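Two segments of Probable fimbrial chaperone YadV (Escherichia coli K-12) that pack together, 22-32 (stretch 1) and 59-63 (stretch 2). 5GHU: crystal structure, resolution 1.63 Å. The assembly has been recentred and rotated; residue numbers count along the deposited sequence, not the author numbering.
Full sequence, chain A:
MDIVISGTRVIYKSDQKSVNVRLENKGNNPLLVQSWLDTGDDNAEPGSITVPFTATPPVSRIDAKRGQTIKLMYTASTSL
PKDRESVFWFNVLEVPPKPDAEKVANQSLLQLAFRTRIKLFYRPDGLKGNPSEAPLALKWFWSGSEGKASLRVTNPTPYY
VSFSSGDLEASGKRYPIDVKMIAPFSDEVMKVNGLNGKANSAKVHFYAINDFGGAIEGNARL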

# COMPACT_ATOMS: atom_id res chain seq x y z
N ARG A 22 6.76 13.77 -5.19
CA ARG A 22 8.07 14.42 -5.12
C ARG A 22 9.19 13.45 -4.71
O ARG A 22 9.02 12.63 -3.80
CB ARG A 22 7.99 15.56 -4.11
CG ARG A 22 9.28 16.31 -3.92
CD ARG A 22 9.64 17.14 -5.15
NE ARG A 22 10.89 17.87 -4.89
CZ ARG A 22 11.33 18.88 -5.65
NH1 ARG A 22 12.47 19.50 -5.36
NH2 ARG A 22 10.63 19.24 -6.73
N LEU A 23 10.30 13.54 -5.44
CA LEU A 23 11.55 12.84 -5.13
C LEU A 23 12.60 13.85 -4.63
O LEU A 23 12.72 14.98 -5.16
CB LEU A 23 12.09 12.15 -6.37
CG LEU A 23 11.07 11.27 -7.09
CD1 LEU A 23 11.76 10.65 -8.30
CD2 LEU A 23 10.50 10.16 -6.15
N GLU A 24 13.42 13.40 -3.68
CA GLU A 24 14.56 14.20 -3.21
C GLU A 24 15.78 13.32 -3.15
O GLU A 24 15.70 12.20 -2.68
CB GLU A 24 14.30 14.77 -1.84
CG GLU A 24 13.14 15.75 -1.79
CD GLU A 24 13.50 17.11 -2.42
OE1 GLU A 24 14.69 17.47 -2.45
OE2 GLU A 24 12.58 17.81 -2.90
N ASN A 25 16.92 13.86 -3.57
CA ASN A 25 18.20 13.17 -3.45
C ASN A 25 18.89 13.64 -2.18
O ASN A 25 19.45 14.73 -2.13
CB ASN A 25 19.06 13.44 -4.68
CG ASN A 25 20.38 12.68 -4.65
OD1 ASN A 25 20.72 12.05 -3.65
ND2 ASN A 25 21.15 12.77 -5.75
N LYS A 26 18.83 12.82 -1.14
CA LYS A 26 19.42 13.16 0.16
C LYS A 26 20.91 12.85 0.20
O LYS A 26 21.56 13.14 1.20
CB LYS A 26 18.72 12.40 1.29
CG LYS A 26 17.21 12.61 1.39
CD LYS A 26 16.84 14.05 1.73
CE LYS A 26 17.28 14.42 3.14
NZ LYS A 26 17.05 15.86 3.49
N GLY A 27 21.44 12.24 -0.87
CA GLY A 27 22.82 11.78 -0.91
C GLY A 27 23.81 12.86 -1.30
O GLY A 27 23.42 14.01 -1.48
N ASN A 28 25.08 12.50 -1.47
CA ASN A 28 26.10 13.51 -1.79
C ASN A 28 26.53 13.56 -3.25
O ASN A 28 27.26 14.45 -3.66
CB ASN A 28 27.33 13.29 -0.92
CG ASN A 28 26.99 13.35 0.55
OD1 ASN A 28 27.17 12.36 1.27
ND2 ASN A 28 26.48 14.49 1.00
N ASN A 29 26.06 12.60 -4.04
CA ASN A 29 26.36 12.54 -5.45
C ASN A 29 25.09 12.59 -6.28
O ASN A 29 24.01 12.24 -5.79
CB ASN A 29 27.14 11.26 -5.74
CG ASN A 29 28.32 11.08 -4.81
OD1 ASN A 29 29.15 11.99 -4.66
ND2 ASN A 29 28.39 9.93 -4.15
N PRO A 30 25.18 13.01 -7.51
CA PRO A 30 24.02 13.05 -8.36
C PRO A 30 23.64 11.67 -8.75
O PRO A 30 24.49 10.81 -8.72
CB PRO A 30 24.49 13.78 -9.59
CG PRO A 30 25.94 13.64 -9.58
CD PRO A 30 26.36 13.56 -8.17
N LEU A 31 22.39 11.46 -9.12
CA LEU A 31 21.94 10.13 -9.54
C LEU A 31 21.05 10.21 -10.78
O LEU A 31 20.35 11.20 -10.97
CB LEU A 31 21.16 9.45 -8.40
CG LEU A 31 21.86 8.94 -7.14
CD1 LEU A 31 22.90 9.88 -6.67
CD2 LEU A 31 20.87 8.71 -6.01
N LEU A 32 21.10 9.18 -11.62
CA LEU A 32 20.09 8.98 -12.66
C LEU A 32 18.95 8.27 -11.99
O LEU A 32 19.19 7.28 -11.30
CB LEU A 32 20.64 8.15 -13.83
CG LEU A 32 21.83 8.93 -14.38
CD1 LEU A 32 22.58 8.11 -15.44
CD2 LEU A 32 21.34 10.26 -14.91
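Stretch 2 59-63: VSRID

How does stretch 2 lie on stretch 1? Residues 59-62 form an extended strand that runs antiparallel to the strand beginning at Leu31, so the register climbs on one side as it falls on the other: Pro30 faces Asp63, Leu31 pairs with Ile62, and Leu32 pairs with Arg61. The CA atoms of Leu31 and Ile62 stand 5.5 Å apart, those of Leu32 and Arg61 4.6 Å, the alternation expected of hydrogen-bonded and non-hydrogen-bonded antiparallel pairs.

Which backbone groups are satisfied by this pairing? Leu31 and Ile62 answer each other completely: Leu31 N donates to Ile62 O at 3.0 Å, and Ile62 N donates to Leu31 O at 3.0 Å. Both carbonyls also receive a CA-H...O contact, with Pro30 CA 3.4 Å from Ile62 O and Arg61 CA 3.4 Å from Leu31 O. At the next pair, Leu32 CA approaches Ser60 O at 3.5 Å.

What does Asn25 add from the other strand of stretch 1? Its CA-to-CB bond points toward stretch 2, and its amide ties the pieces together. Asn25 ND2 donates to Ile62 O at 2.9 Å, giving that carbonyl a second N-H donor beside Leu31 N. In the model the same nitrogen also donates to Asn29 O at 2.9 Å, though the place of that oxygen is less sure, while Asn25 OD1 accepts from Gly27 N at 2.9 Å. One side chain thus holds the turn at Gly27 and is bonded to stretch 2.

Where do the side chains pack? Ile62, on the same sheet face as Leu31, reaches back to the first strand: its CD1 lies 4.1 Å from Leu23 CB and its CG2 3.6 Å from Asn25 CB. On the face shared by Leu32 and Arg61, Leu32 CD2 comes within 4.0 Å of Arg61 NH1, and beyond the strand Asp63 OD1 sits 3.4 Å from Pro30 CB.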

# COMPACT_ATOMS: atom_id res chain seq x y z
N VAL A 59 12.80 9.45 -16.79
CA VAL A 59 14.18 9.43 -16.35
C VAL A 59 14.63 10.84 -16.06
O VAL A 59 14.37 11.77 -16.83
CB VAL A 59 15.13 8.81 -17.39
CG1 VAL A 59 16.53 8.88 -16.87
CG2 VAL A 59 14.73 7.39 -17.68
N SER A 60 15.25 11.04 -14.90
CA SER A 60 15.81 12.34 -14.61
C SER A 60 17.16 12.22 -13.92
O SER A 60 17.49 11.19 -13.34
CB SER A 60 14.84 13.17 -13.76
OG SER A 60 14.19 12.39 -12.81
N ARG A 61 17.96 13.29 -14.05
CA ARG A 61 19.17 13.44 -13.27
C ARG A 61 18.85 14.35 -12.08
O ARG A 61 18.48 15.50 -12.28
CB ARG A 61 20.31 14.04 -14.12
CG ARG A 61 21.62 14.19 -13.38
CD ARG A 61 22.80 14.38 -14.35
NE ARG A 61 22.48 15.20 -15.52
CZ ARG A 61 22.32 14.73 -16.75
NH1 ARG A 61 22.45 13.43 -16.99
NH2 ARG A 61 22.03 15.55 -17.76
N ILE A 62 19.01 13.83 -10.87
CA ILE A 62 18.75 14.58 -9.64
C ILE A 62 20.06 14.81 -8.91
O ILE A 62 20.69 13.86 -8.44
CB ILE A 62 17.79 13.85 -8.72
CG1 ILE A 62 16.57 13.34 -9.49
CG2 ILE A 62 17.38 14.81 -7.59
CD1 ILE A 62 15.51 12.59 -8.62
N ASP A 63 20.48 16.07 -8.82
CA ASP A 63 21.76 16.39 -8.17
C ASP A 63 21.66 16.18 -6.69
O ASP A 63 20.55 16.09 -6.15
CB ASP A 63 22.15 17.83 -8.45
CG ASP A 63 22.86 17.97 -9.76
OD1 ASP A 63 23.46 16.97 -10.19
OD2 ASP A 63 22.80 19.05 -10.36